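Local structure of flagellar brake protein YcgR (Klebsiella pneumoniae, 5KEC) at residues Thr28-Phe33 against Thr41-Val46; His52-Arg57 against Ser88-Gly93; Tyr135-Lys140 against Leu149-Pro154; Ile178-Val183 against Phe209-Leu214; Val187-Leu192 against Ser201-Ser206. The protein binds the second messenger c-di-GMP and, as the transcriptional activator MrkH, probably switches on type 3 fimbriae genes that serve biofilm formation. One frame throughout, in Å; residues are numbered along the deposited sequence.

Contact 1: Thr28-Phe33 against Thr41-Val46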
# COMPACT_ATOMS: atom_id res chain seq x y z
N THR B 28 11.71 -4.35 -19.25
CA THR B 28 10.55 -3.60 -18.81
C THR B 28 10.77 -3.02 -17.42
O THR B 28 11.30 -3.69 -16.54
CB THR B 28 9.29 -4.48 -18.82
OG1 THR B 28 9.06 -4.92 -20.16
CG2 THR B 28 8.07 -3.73 -18.32
N GLU B 29 10.37 -1.76 -17.23
CA GLU B 29 10.50 -1.14 -15.92
C GLU B 29 9.56 -1.81 -14.93
O GLU B 29 8.37 -1.98 -15.21
CB GLU B 29 10.19 0.35 -15.98
CG GLU B 29 11.19 1.17 -16.79
CD GLU B 29 10.72 1.43 -18.21
OE1 GLU B 29 9.79 0.74 -18.68
OE2 GLU B 29 11.30 2.34 -18.85
N ILE B 30 10.09 -2.19 -13.78
CA ILE B 30 9.23 -2.71 -12.72
C ILE B 30 9.20 -1.68 -11.59
O ILE B 30 10.25 -1.19 -11.16
CB ILE B 30 9.68 -4.12 -12.25
CG1 ILE B 30 8.71 -4.68 -11.20
CG2 ILE B 30 11.12 -4.12 -11.75
CD1 ILE B 30 8.95 -6.15 -10.89
N GLU B 31 8.00 -1.32 -11.16
CA GLU B 31 7.85 -0.38 -10.06
C GLU B 31 7.48 -1.11 -8.77
O GLU B 31 6.51 -1.86 -8.73
CB GLU B 31 6.80 0.68 -10.39
CG GLU B 31 6.79 1.84 -9.41
CD GLU B 31 6.04 3.05 -9.95
OE1 GLU B 31 5.40 2.94 -11.01
OE2 GLU B 31 6.11 4.12 -9.30
N ILE B 32 8.26 -0.87 -7.72
CA ILE B 32 8.06 -1.52 -6.43
C ILE B 32 7.60 -0.49 -5.41
O ILE B 32 8.30 0.50 -5.17
CB ILE B 32 9.38 -2.13 -5.92
CG1 ILE B 32 10.13 -2.80 -7.07
CG2 ILE B 32 9.12 -3.09 -4.76
CD1 ILE B 32 11.51 -3.32 -6.68
N PHE B 33 6.44 -0.72 -4.80
CA PHE B 33 5.92 0.18 -3.79
C PHE B 33 6.07 -0.42 -2.40
O PHE B 33 5.76 -1.59 -2.18
CB PHE B 33 4.43 0.47 -4.02
CG PHE B 33 4.12 1.11 -5.33
CD1 PHE B 33 4.24 2.48 -5.50
CD2 PHE B 33 3.70 0.34 -6.41
CE1 PHE B 33 3.95 3.07 -6.71
CE2 PHE B 33 3.41 0.94 -7.63
CZ PHE B 33 3.54 2.30 -7.78
N THR B 41 13.13 -0.17 -11.31
CA THR B 41 14.30 -0.95 -11.67
C THR B 41 13.91 -1.93 -12.77
O THR B 41 12.91 -1.73 -13.45
CB THR B 41 14.88 -1.68 -10.43
OG1 THR B 41 16.10 -2.33 -10.78
CG2 THR B 41 13.87 -2.70 -9.88
N GLN B 42 14.71 -2.98 -12.95
CA GLN B 42 14.38 -4.03 -13.91
C GLN B 42 14.41 -5.38 -13.21
O GLN B 42 15.08 -5.54 -12.18
CB GLN B 42 15.36 -4.06 -15.09
CG GLN B 42 14.91 -3.29 -16.33
CD GLN B 42 15.03 -1.79 -16.17
OE1 GLN B 42 15.66 -1.29 -15.23
NE2 GLN B 42 14.44 -1.05 -17.10
N LEU B 43 13.67 -6.34 -13.75
CA LEU B 43 13.77 -7.73 -13.31
C LEU B 43 15.19 -8.21 -13.55
O LEU B 43 15.75 -7.96 -14.62
CB LEU B 43 12.82 -8.60 -14.12
CG LEU B 43 11.33 -8.37 -13.91
CD1 LEU B 43 10.56 -8.92 -15.11
CD2 LEU B 43 10.87 -9.01 -12.62
N THR B 44 15.78 -8.90 -12.58
CA THR B 44 17.15 -9.38 -12.77
C THR B 44 17.22 -10.88 -13.02
O THR B 44 18.26 -11.41 -13.43
CB THR B 44 18.07 -8.97 -11.59
OG1 THR B 44 17.52 -9.44 -10.36
CG2 THR B 44 18.18 -7.47 -11.50
N ARG B 45 16.12 -11.58 -12.79
CA ARG B 45 16.09 -13.02 -12.97
C ARG B 45 14.68 -13.57 -12.85
O ARG B 45 13.91 -13.14 -12.00
CB ARG B 45 17.01 -13.71 -11.96
CG ARG B 45 17.16 -15.20 -12.17
CD ARG B 45 17.84 -15.87 -10.99
NE ARG B 45 17.82 -17.33 -11.12
CZ ARG B 45 18.77 -18.03 -11.72
NH1 ARG B 45 19.83 -17.42 -12.24
NH2 ARG B 45 18.67 -19.35 -11.80
N VAL B 46 14.35 -14.52 -13.71
CA VAL B 46 13.05 -15.16 -13.67
C VAL B 46 13.23 -16.67 -13.76
O VAL B 46 13.94 -17.17 -14.63
CB VAL B 46 12.14 -14.71 -14.84
CG1 VAL B 46 10.81 -15.45 -14.79
CG2 VAL B 46 11.92 -13.20 -14.79
O HOH W 1 12.44 -6.13 -16.34
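I30 and T41 pair across a beta hairpin of strands 29-34 and 37-46, part of the antiparallel sheet of the N-terminal MrkH/YcgR-like domain. Two backbone hydrogen bonds hold the pair. I30 N gives a nearly straight bond to T41 O (2.9 Å, 171° at the hydrogen), although the donor is tilted 33° from the carbonyl plane. T41 N returns the bond to I30 O at 3.1 Å. T41 O takes a CA-H...O contact from E29.

Beyond the pair the strands part, and water enters. One molecule lies between T28 O and L43 N and accepts from the latter (2.9 Å).

Apolar contacts lie on the side of I30 and T41. Their side chains run side by side, with the two CG2 methyls 3.6 Å apart. I32 CD1 reaches the same T41 methyl. I30 CD1 meets L43 CD2, the side chains crossing at about a right angle. F67 and L69 of strand 64-71 pack on I30.

The E29 side chain lies about 4 Å from that of H70, which binds c-di-GMP in another structure. Q42 is bent at chi2 (75°), and its NE2 bonds to R27 O. That NE2 lies 3.9 Å from E29 CG.

Contact 2: His52-Arg57 against Ser88-Gly93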
# COMPACT_ATOMS: atom_id res chain seq x y z
N HIS B 52 13.57 -12.05 -9.46
CA HIS B 52 14.51 -11.27 -8.67
C HIS B 52 14.53 -9.81 -9.07
O HIS B 52 14.31 -9.47 -10.22
CB HIS B 52 15.92 -11.82 -8.83
CG HIS B 52 16.09 -13.20 -8.29
ND1 HIS B 52 17.33 -13.78 -8.10
CD2 HIS B 52 15.18 -14.12 -7.88
CE1 HIS B 52 17.17 -14.99 -7.61
NE2 HIS B 52 15.88 -15.23 -7.47
N ILE B 53 14.82 -8.96 -8.10
CA ILE B 53 15.19 -7.58 -8.37
C ILE B 53 16.37 -7.25 -7.46
O ILE B 53 16.61 -7.95 -6.48
CB ILE B 53 14.02 -6.61 -8.13
CG1 ILE B 53 13.52 -6.72 -6.69
CG2 ILE B 53 12.89 -6.87 -9.12
CD1 ILE B 53 14.11 -5.69 -5.77
N GLN B 54 17.10 -6.19 -7.80
CA GLN B 54 18.25 -5.78 -7.02
C GLN B 54 18.16 -4.31 -6.69
O GLN B 54 17.79 -3.49 -7.54
CB GLN B 54 19.55 -6.07 -7.78
CG GLN B 54 19.80 -7.57 -8.03
CD GLN B 54 20.90 -7.81 -9.05
OE1 GLN B 54 21.75 -6.95 -9.27
NE2 GLN B 54 20.87 -8.97 -9.69
N THR B 55 18.48 -3.97 -5.45
CA THR B 55 18.39 -2.59 -4.99
C THR B 55 19.12 -2.44 -3.66
O THR B 55 19.23 -3.39 -2.90
CB THR B 55 16.92 -2.17 -4.81
OG1 THR B 55 16.87 -0.85 -4.26
CG2 THR B 55 16.20 -3.12 -3.88
N HIS B 56 19.63 -1.25 -3.39
CA HIS B 56 20.28 -0.99 -2.12
C HIS B 56 19.26 -0.72 -1.01
O HIS B 56 19.60 -0.77 0.17
CB HIS B 56 21.28 0.16 -2.23
CG HIS B 56 22.58 -0.22 -2.87
ND1 HIS B 56 22.78 -0.18 -4.24
CD2 HIS B 56 23.74 -0.67 -2.34
CE1 HIS B 56 24.00 -0.58 -4.52
NE2 HIS B 56 24.61 -0.88 -3.38
N ARG B 57 18.02 -0.45 -1.39
CA ARG B 57 16.98 -0.11 -0.43
C ARG B 57 16.56 -1.32 0.41
O ARG B 57 16.65 -2.47 -0.03
CB ARG B 57 15.75 0.47 -1.14
CG ARG B 57 16.08 1.30 -2.37
CD ARG B 57 16.72 2.62 -2.02
NE ARG B 57 15.78 3.53 -1.37
CZ ARG B 57 15.88 4.85 -1.40
NH1 ARG B 57 16.87 5.43 -2.06
NH2 ARG B 57 14.98 5.60 -0.77
N SER B 88 24.12 -9.31 -3.72
CA SER B 88 24.40 -9.78 -5.07
C SER B 88 25.73 -9.23 -5.58
O SER B 88 25.96 -9.18 -6.78
CB SER B 88 23.27 -9.39 -6.03
OG SER B 88 23.34 -10.13 -7.23
N GLY B 89 26.58 -8.81 -4.66
CA GLY B 89 27.94 -8.41 -4.99
C GLY B 89 28.10 -7.53 -6.22
O GLY B 89 29.05 -7.70 -6.99
N VAL B 90 27.17 -6.61 -6.42
CA VAL B 90 27.30 -5.59 -7.46
C VAL B 90 27.26 -4.24 -6.78
O VAL B 90 26.18 -3.75 -6.45
CB VAL B 90 26.17 -5.67 -8.49
CG1 VAL B 90 26.60 -5.01 -9.79
CG2 VAL B 90 25.76 -7.10 -8.74
N ASP B 91 28.43 -3.65 -6.55
CA ASP B 91 28.51 -2.46 -5.72
C ASP B 91 27.91 -2.86 -4.39
O ASP B 91 27.28 -2.06 -3.70
CB ASP B 91 27.73 -1.30 -6.36
CG ASP B 91 27.94 0.01 -5.64
OD1 ASP B 91 27.03 0.87 -5.69
OD2 ASP B 91 29.02 0.19 -5.03
N LYS B 92 28.12 -4.13 -4.04
CA LYS B 92 27.47 -4.77 -2.90
C LYS B 92 26.01 -4.34 -2.73
O LYS B 92 25.67 -3.63 -1.78
CB LYS B 92 28.27 -4.57 -1.61
CG LYS B 92 29.09 -5.79 -1.23
CD LYS B 92 28.21 -7.04 -1.23
CE LYS B 92 28.99 -8.28 -0.83
NZ LYS B 92 30.06 -8.61 -1.82
N GLY B 93 25.17 -4.78 -3.66
CA GLY B 93 23.75 -4.50 -3.60
C GLY B 93 22.99 -5.69 -3.04
O GLY B 93 23.57 -6.75 -2.81
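H56 CG stands anti to its carbonyl carbon (chi1 -78°), and the ring reaches across to the loop at D91. D91 CG is anti to its own backbone N. The D91 side chain crosses that of H56 at about a right angle, with OD1 3.6 Å from H56 CE1. The bond between the segments uses the D91 backbone instead. H56 NE2 donates to D91 O at 2.9 Å, with 162° at the hydrogen. The oxygen lies in the ring plane, but the donor sits 38° out of the carbonyl plane. G93 CA lies over one ring face, toward the rim, in a CH-pi contact 4.0 Å from the centroid.

The loop joins strands 74-87 and 94-99. H56 follows the end of strand 50-55, a neighbour of 94-99 in the N-terminal sheet. T55 OG1 accepts from R57 N, an ST turn that bends the chain at H56. S88 N bonds to G93 O and closes the loop base. Nearer the sheet, the extended Q54 chain brings NE2 to 3.7 Å from S88 OG, while its OE1 lies 4.0 Å from V90 CG2.

Contact 3: Tyr135-Lys140 against Leu149-Pro154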
# COMPACT_ATOMS: atom_id res chain seq x y z
N TYR B 135 -6.98 7.80 23.21
CA TYR B 135 -6.56 8.67 22.11
C TYR B 135 -7.70 8.93 21.15
O TYR B 135 -8.64 8.13 21.04
CB TYR B 135 -5.36 8.11 21.36
CG TYR B 135 -5.61 6.79 20.66
CD1 TYR B 135 -6.41 6.72 19.52
CD2 TYR B 135 -5.02 5.63 21.13
CE1 TYR B 135 -6.63 5.51 18.89
CE2 TYR B 135 -5.23 4.42 20.50
CZ TYR B 135 -6.03 4.36 19.38
OH TYR B 135 -6.23 3.15 18.77
N LEU B 136 -7.60 10.04 20.44
CA LEU B 136 -8.58 10.41 19.44
C LEU B 136 -7.83 11.03 18.28
O LEU B 136 -6.93 11.84 18.48
CB LEU B 136 -9.58 11.41 20.01
CG LEU B 136 -10.60 11.94 19.00
CD1 LEU B 136 -11.38 10.80 18.39
CD2 LEU B 136 -11.53 12.94 19.67
N PHE B 137 -8.18 10.63 17.06
CA PHE B 137 -7.56 11.21 15.87
C PHE B 137 -8.61 11.64 14.86
O PHE B 137 -9.64 10.97 14.71
CB PHE B 137 -6.63 10.20 15.20
CG PHE B 137 -5.43 9.80 16.03
CD1 PHE B 137 -4.33 10.63 16.12
CD2 PHE B 137 -5.40 8.58 16.68
CE1 PHE B 137 -3.23 10.26 16.87
CE2 PHE B 137 -4.30 8.20 17.42
CZ PHE B 137 -3.21 9.04 17.52
N ASP B 138 -8.36 12.74 14.16
CA ASP B 138 -9.12 13.06 12.96
C ASP B 138 -8.61 12.17 11.84
O ASP B 138 -7.40 12.07 11.62
CB ASP B 138 -8.92 14.53 12.57
CG ASP B 138 -9.77 15.48 13.39
OD1 ASP B 138 -10.10 15.14 14.55
OD2 ASP B 138 -10.10 16.56 12.87
N ILE B 139 -9.53 11.54 11.13
CA ILE B 139 -9.15 10.80 9.93
C ILE B 139 -9.15 11.78 8.76
O ILE B 139 -10.21 12.16 8.25
CB ILE B 139 -10.12 9.64 9.65
CG1 ILE B 139 -10.08 8.65 10.82
CG2 ILE B 139 -9.77 8.93 8.33
CD1 ILE B 139 -10.96 7.44 10.62
N LYS B 140 -7.96 12.21 8.34
CA LYS B 140 -7.86 13.30 7.37
C LYS B 140 -8.01 12.80 5.94
O LYS B 140 -8.68 13.43 5.12
CB LYS B 140 -6.53 14.05 7.53
CG LYS B 140 -6.36 14.73 8.87
CD LYS B 140 -7.52 15.66 9.17
CE LYS B 140 -7.53 16.88 8.24
NZ LYS B 140 -8.65 17.81 8.58
N LEU B 149 -4.04 10.02 10.13
CA LEU B 149 -4.72 10.46 11.33
C LEU B 149 -4.04 11.72 11.80
O LEU B 149 -2.83 11.86 11.64
CB LEU B 149 -4.64 9.39 12.42
CG LEU B 149 -5.07 7.99 11.97
CD1 LEU B 149 -4.72 6.94 13.02
CD2 LEU B 149 -6.56 7.96 11.65
N MET B 150 -4.81 12.64 12.37
CA MET B 150 -4.25 13.91 12.79
C MET B 150 -4.66 14.27 14.21
O MET B 150 -5.80 14.03 14.62
CB MET B 150 -4.66 15.01 11.81
CG MET B 150 -4.15 16.39 12.16
SD MET B 150 -4.22 17.50 10.74
CE MET B 150 -3.01 16.72 9.66
N THR B 151 -3.73 14.85 14.95
CA THR B 151 -4.00 15.33 16.29
C THR B 151 -2.98 16.39 16.67
O THR B 151 -1.86 16.40 16.14
CB THR B 151 -3.96 14.19 17.33
OG1 THR B 151 -4.23 14.72 18.63
CG2 THR B 151 -2.59 13.53 17.35
N LYS B 152 -3.34 17.27 17.59
CA LYS B 152 -2.40 18.27 18.08
C LYS B 152 -1.68 17.78 19.33
O LYS B 152 -0.68 18.36 19.75
CB LYS B 152 -3.11 19.60 18.33
CG LYS B 152 -3.79 20.15 17.08
CD LYS B 152 -4.67 21.36 17.38
CE LYS B 152 -3.83 22.57 17.76
NZ LYS B 152 -2.82 22.87 16.72
N THR B 153 -2.17 16.68 19.90
CA THR B 153 -1.62 16.14 21.14
C THR B 153 -1.35 14.64 21.05
O THR B 153 -1.98 13.85 21.74
CB THR B 153 -2.55 16.40 22.33
OG1 THR B 153 -3.87 15.94 22.02
CG2 THR B 153 -2.61 17.89 22.65
N PRO B 154 -0.39 14.25 20.20
CA PRO B 154 -0.07 12.83 20.07
C PRO B 154 0.68 12.29 21.29
O PRO B 154 1.40 13.04 21.96
CB PRO B 154 0.85 12.79 18.85
CG PRO B 154 1.50 14.14 18.83
CD PRO B 154 0.44 15.09 19.32
O HOH W 2 -6.92 14.55 19.53
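L149, F137 and M150 bury the most surface here. L149 lies between two side chains of the facing strand. Its CB meets F137 CB at 3.5 Å, and the two side chains cross at about a right angle. Its CD2 reaches I139 CG1 at 3.7 Å, and these two side chains run side by side.

F137 CG is anti to the carbonyl carbon (chi1 -65°). The CE1 corner of its ring meets the T151 CG2 methyl at 3.4 Å. M150 O lies at the ring edge, near its plane. I205 of strand 199-210 also packs on F137.

M150 lies on the other side of the sheet with D138. Its CB presses on K140 CG at 3.4 Å, tighter than usual for two carbons. The lysine is bent at chi2 and chi3, which keeps CD and CE near M150 SD.

The backbones of D138 and M150 exchange two hydrogen bonds, with M150 N to D138 O at 2.8 Å. A water links L136 O to T151 OG1. The same OG1 accepts from T153 N in an ST turn where the strand ends.

This is a beta hairpin of the C-terminal sheet, consistent with a PilZ domain. Its strand 146-151 borders strand 199-210, which carries the c-di-GMP residues Q204 and C207.

Contact 4: Ile178-Val183 against Phe209-Leu214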
# COMPACT_ATOMS: atom_id res chain seq x y z
N ILE B 178 -15.95 0.75 12.62
CA ILE B 178 -15.14 -0.39 12.23
C ILE B 178 -13.95 -0.51 13.17
O ILE B 178 -13.10 0.38 13.21
CB ILE B 178 -14.62 -0.25 10.79
CG1 ILE B 178 -15.79 -0.08 9.81
CG2 ILE B 178 -13.77 -1.47 10.41
CD1 ILE B 178 -15.35 0.05 8.37
N THR B 179 -13.89 -1.60 13.91
CA THR B 179 -12.77 -1.87 14.79
C THR B 179 -11.66 -2.54 13.99
O THR B 179 -11.90 -3.51 13.29
CB THR B 179 -13.18 -2.76 15.98
OG1 THR B 179 -14.17 -2.08 16.76
CG2 THR B 179 -11.98 -3.06 16.88
N ILE B 180 -10.45 -2.01 14.09
CA ILE B 180 -9.37 -2.49 13.24
C ILE B 180 -8.04 -2.30 13.94
O ILE B 180 -7.95 -1.58 14.94
CB ILE B 180 -9.36 -1.71 11.91
CG1 ILE B 180 -8.52 -2.45 10.86
CG2 ILE B 180 -8.87 -0.27 12.14
CD1 ILE B 180 -8.58 -1.81 9.50
N ASP B 181 -7.01 -2.96 13.43
CA ASP B 181 -5.65 -2.74 13.92
C ASP B 181 -4.88 -1.86 12.95
O ASP B 181 -4.95 -2.05 11.73
CB ASP B 181 -4.94 -4.08 14.13
CG ASP B 181 -5.68 -4.97 15.10
OD1 ASP B 181 -6.12 -4.46 16.16
OD2 ASP B 181 -5.86 -6.17 14.79
N LEU B 182 -4.16 -0.89 13.48
CA LEU B 182 -3.40 0.02 12.64
C LEU B 182 -1.90 -0.16 12.87
O LEU B 182 -1.45 -0.32 14.00
CB LEU B 182 -3.79 1.47 12.91
CG LEU B 182 -5.27 1.83 12.78
CD1 LEU B 182 -5.52 3.23 13.31
CD2 LEU B 182 -5.73 1.69 11.33
N VAL B 183 -1.14 -0.12 11.78
CA VAL B 183 0.31 -0.13 11.87
C VAL B 183 0.82 1.25 11.51
O VAL B 183 0.64 1.73 10.40
CB VAL B 183 0.92 -1.16 10.90
CG1 VAL B 183 2.44 -1.06 10.91
CG2 VAL B 183 0.46 -2.57 11.27
N PHE B 209 -3.85 -0.15 7.31
CA PHE B 209 -4.94 -0.96 7.85
C PHE B 209 -4.52 -2.42 7.99
O PHE B 209 -3.97 -3.00 7.05
CB PHE B 209 -6.17 -0.89 6.94
CG PHE B 209 -6.86 0.44 6.95
CD1 PHE B 209 -7.43 0.94 5.78
CD2 PHE B 209 -6.98 1.17 8.11
CE1 PHE B 209 -8.08 2.15 5.78
CE2 PHE B 209 -7.63 2.39 8.12
CZ PHE B 209 -8.18 2.88 6.95
N LYS B 210 -4.78 -3.01 9.15
CA LYS B 210 -4.74 -4.46 9.29
C LYS B 210 -6.16 -4.95 9.52
O LYS B 210 -6.60 -5.08 10.67
CB LYS B 210 -3.83 -4.90 10.44
CG LYS B 210 -2.34 -4.71 10.20
CD LYS B 210 -1.85 -5.51 9.00
CE LYS B 210 -0.39 -5.20 8.68
NZ LYS B 210 0.12 -5.97 7.51
N PHE B 211 -6.89 -5.22 8.44
CA PHE B 211 -8.30 -5.59 8.54
C PHE B 211 -8.53 -6.92 9.25
O PHE B 211 -7.70 -7.83 9.17
CB PHE B 211 -8.95 -5.63 7.15
CG PHE B 211 -9.11 -4.28 6.52
CD1 PHE B 211 -10.17 -3.45 6.88
CD2 PHE B 211 -8.21 -3.83 5.56
CE1 PHE B 211 -10.32 -2.21 6.29
CE2 PHE B 211 -8.36 -2.59 4.97
CZ PHE B 211 -9.42 -1.78 5.34
N ARG B 212 -9.66 -7.02 9.94
CA ARG B 212 -10.02 -8.24 10.65
C ARG B 212 -10.87 -9.15 9.78
O ARG B 212 -10.86 -10.37 9.96
CB ARG B 212 -10.74 -7.90 11.96
CG ARG B 212 -9.89 -7.13 12.94
CD ARG B 212 -10.60 -6.95 14.26
NE ARG B 212 -9.70 -6.41 15.28
CZ ARG B 212 -10.04 -6.21 16.55
NH1 ARG B 212 -11.27 -6.51 16.97
NH2 ARG B 212 -9.16 -5.71 17.39
N HIS B 213 -11.61 -8.57 8.85
CA HIS B 213 -12.40 -9.34 7.90
C HIS B 213 -12.38 -8.69 6.53
O HIS B 213 -12.04 -7.51 6.41
CB HIS B 213 -13.86 -9.45 8.35
CG HIS B 213 -14.04 -9.61 9.83
ND1 HIS B 213 -13.89 -8.56 10.71
CD2 HIS B 213 -14.37 -10.69 10.57
CE1 HIS B 213 -14.11 -9.00 11.94
NE2 HIS B 213 -14.41 -10.28 11.88
N LEU B 214 -12.76 -9.45 5.51
CA LEU B 214 -13.02 -8.86 4.21
C LEU B 214 -14.20 -7.91 4.31
O LEU B 214 -14.25 -6.90 3.62
CB LEU B 214 -13.33 -9.94 3.17
CG LEU B 214 -12.15 -10.53 2.40
CD1 LEU B 214 -11.32 -11.41 3.32
CD2 LEU B 214 -12.64 -11.30 1.18
O HOH W 3 -11.28 -4.52 10.51
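I180 CD1 is the main bump. CG1 is anti to the backbone N (chi1 -163°) and chi2 keeps the chain extended. Its CD1 rests over one face of the F211 ring, toward the rim, 3.8 Å from the centroid, and touches F209 CB at 3.6 Å. L182 CD2 meets the F209 ring at its edge, 3.5 Å from CD2. On the other face, V183 CG2 packs on the bent K210 chain at CG and CE.

R212 reaches back with an extended chain and lays its guanidinium over the T179 methyl. CG2 is 3.4 Å from that plane.

Strands 177-193 and 199-210 form a hairpin, and K210 N bonds to D181 O at 2.8 Å. Past K210 the backbones part, and a water joins T179 O to R212 N. H213 takes the N-cap position before helix 214-234.

D181 OD1 makes a long salt bridge to R212 NH2 (3.5 Å), in the guanidinium plane. N167 bonds D181 OD1 through its backbone N and R212 NH2 through its OD1, which probably steadies both ends of the pair.

Contact 5: Val187-Leu192 against Ser201-Ser206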
# COMPACT_ATOMS: atom_id res chain seq x y z
N VAL B 187 5.20 9.52 10.86
CA VAL B 187 4.68 10.66 11.59
C VAL B 187 5.40 11.93 11.16
O VAL B 187 6.64 12.00 11.19
CB VAL B 187 4.83 10.48 13.12
CG1 VAL B 187 4.22 11.65 13.86
CG2 VAL B 187 4.20 9.16 13.58
N ILE B 188 4.63 12.93 10.74
CA ILE B 188 5.19 14.25 10.44
C ILE B 188 4.44 15.34 11.20
O ILE B 188 3.31 15.14 11.65
CB ILE B 188 5.16 14.59 8.93
CG1 ILE B 188 3.73 14.74 8.42
CG2 ILE B 188 5.93 13.55 8.13
CD1 ILE B 188 3.64 15.04 6.92
N VAL B 189 5.09 16.49 11.34
CA VAL B 189 4.48 17.65 11.99
C VAL B 189 4.28 18.74 10.97
O VAL B 189 5.24 19.25 10.40
CB VAL B 189 5.38 18.22 13.10
CG1 VAL B 189 4.57 19.12 14.03
CG2 VAL B 189 6.06 17.11 13.87
N ILE B 190 3.02 19.10 10.73
CA ILE B 190 2.68 20.15 9.79
C ILE B 190 2.37 21.43 10.55
O ILE B 190 1.51 21.45 11.42
CB ILE B 190 1.47 19.74 8.94
CG1 ILE B 190 1.81 18.51 8.10
CG2 ILE B 190 1.02 20.89 8.06
CD1 ILE B 190 0.64 17.93 7.33
N THR B 191 3.08 22.50 10.22
CA THR B 191 2.87 23.77 10.90
C THR B 191 2.30 24.81 9.94
O THR B 191 2.84 25.03 8.85
CB THR B 191 4.18 24.29 11.54
OG1 THR B 191 4.65 23.34 12.51
CG2 THR B 191 3.94 25.62 12.23
N LEU B 192 1.19 25.43 10.34
CA LEU B 192 0.58 26.48 9.54
C LEU B 192 0.99 27.84 10.07
O LEU B 192 0.83 28.13 11.25
CB LEU B 192 -0.95 26.34 9.54
CG LEU B 192 -1.54 25.07 8.92
CD1 LEU B 192 -3.06 25.15 8.89
CD2 LEU B 192 -0.99 24.85 7.52
N SER B 201 0.63 23.70 15.01
CA SER B 201 1.26 22.47 14.56
C SER B 201 0.33 21.27 14.70
O SER B 201 -0.27 21.05 15.76
CB SER B 201 2.58 22.22 15.30
OG SER B 201 3.50 23.27 15.06
N TYR B 202 0.22 20.49 13.63
CA TYR B 202 -0.62 19.31 13.61
C TYR B 202 0.24 18.10 13.33
O TYR B 202 1.11 18.14 12.46
CB TYR B 202 -1.70 19.45 12.54
CG TYR B 202 -2.53 20.70 12.69
CD1 TYR B 202 -3.72 20.69 13.41
CD2 TYR B 202 -2.11 21.90 12.13
CE1 TYR B 202 -4.47 21.84 13.55
CE2 TYR B 202 -2.85 23.05 12.27
CZ TYR B 202 -4.03 23.02 12.98
OH TYR B 202 -4.78 24.16 13.12
N TYR B 203 0.00 17.02 14.07
CA TYR B 203 0.74 15.79 13.83
C TYR B 203 -0.07 14.87 12.92
O TYR B 203 -1.23 14.57 13.19
CB TYR B 203 1.07 15.10 15.15
CG TYR B 203 2.02 15.89 16.01
CD1 TYR B 203 3.37 15.61 16.01
CD2 TYR B 203 1.56 16.92 16.82
CE1 TYR B 203 4.25 16.34 16.79
CE2 TYR B 203 2.43 17.65 17.61
CZ TYR B 203 3.77 17.35 17.59
OH TYR B 203 4.64 18.08 18.37
N GLN B 204 0.56 14.44 11.83
CA GLN B 204 -0.08 13.52 10.90
C GLN B 204 0.57 12.15 11.01
O GLN B 204 1.77 12.00 10.76
CB GLN B 204 0.02 14.04 9.47
CG GLN B 204 -0.53 13.07 8.43
CD GLN B 204 -0.53 13.65 7.03
OE1 GLN B 204 -1.38 14.46 6.69
NE2 GLN B 204 0.43 13.22 6.21
N ILE B 205 -0.22 11.17 11.42
CA ILE B 205 0.26 9.80 11.54
C ILE B 205 -0.33 8.97 10.42
O ILE B 205 -1.54 8.80 10.33
CB ILE B 205 -0.09 9.18 12.90
CG1 ILE B 205 0.52 10.02 14.03
CG2 ILE B 205 0.41 7.75 12.98
CD1 ILE B 205 -0.45 10.96 14.69
N SER B 206 0.54 8.47 9.54
CA SER B 206 0.11 7.66 8.41
C SER B 206 0.10 6.22 8.85
O SER B 206 1.07 5.72 9.41
CB SER B 206 1.03 7.86 7.21
OG SER B 206 0.91 9.18 6.71
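V187-L192 and S201-S206 run antiparallel, their axes 152° apart and 4.5 Å at closest approach. Five residue pairs face each other in unbroken register, from V187 with I205 to T191 with S201. I188 with Q204 and I190 with Y202 are the hydrogen-bonded pairs, each with two backbone bonds. The shortest is Y202 N to I190 O, 2.7 Å.

The strands are the far part of the long hairpin 177-193/199-210 in the C-terminal sheet, consistent with a PilZ domain. Q204 and S206 bind c-di-GMP in another structure of this protein.

V187, V189 and T191 share a sheet face with S201, Y203 and I205. Both V189 methyls lie on one side of the Y203 ring. CG1 is over the face, toward the rim, 4.1 Å from the centroid, while CG2 touches CE1 at 3.5 Å. T191 OG1 and S201 OG share a hydrogen bond of 2.8 Å.

On the opposite face, Q204 CG is anti to the backbone N (chi1 175°), and its extended chain ends with NE2 3.8 Å from I188 CD1. L192 crosses Y202 at about a right angle, with CD1 4.0 Å from CE2. K152 makes a cation-pi contact with the Y202 ring.

In the fold
From the N terminus, contact 1 closes a short hairpin loop between strands 29-34 and 37-46. Contact 2 follows in series and closes a longer loop, tying the end of strand 50-55 to the loop 88-93. The two touch where T44 and R45 bond to H52, inside one N-terminal sheet. Contact 3 then closes a short hairpin in the second sheet, of strands 134-142 and 146-151. Contact 4 closes the base of the last hairpin, and contact 5 is nested inside its loop. L149 joins contact 3 to both, packing on L182 and bonding to I205. Contacts 1 and 3 lie about 37 Å apart between centres.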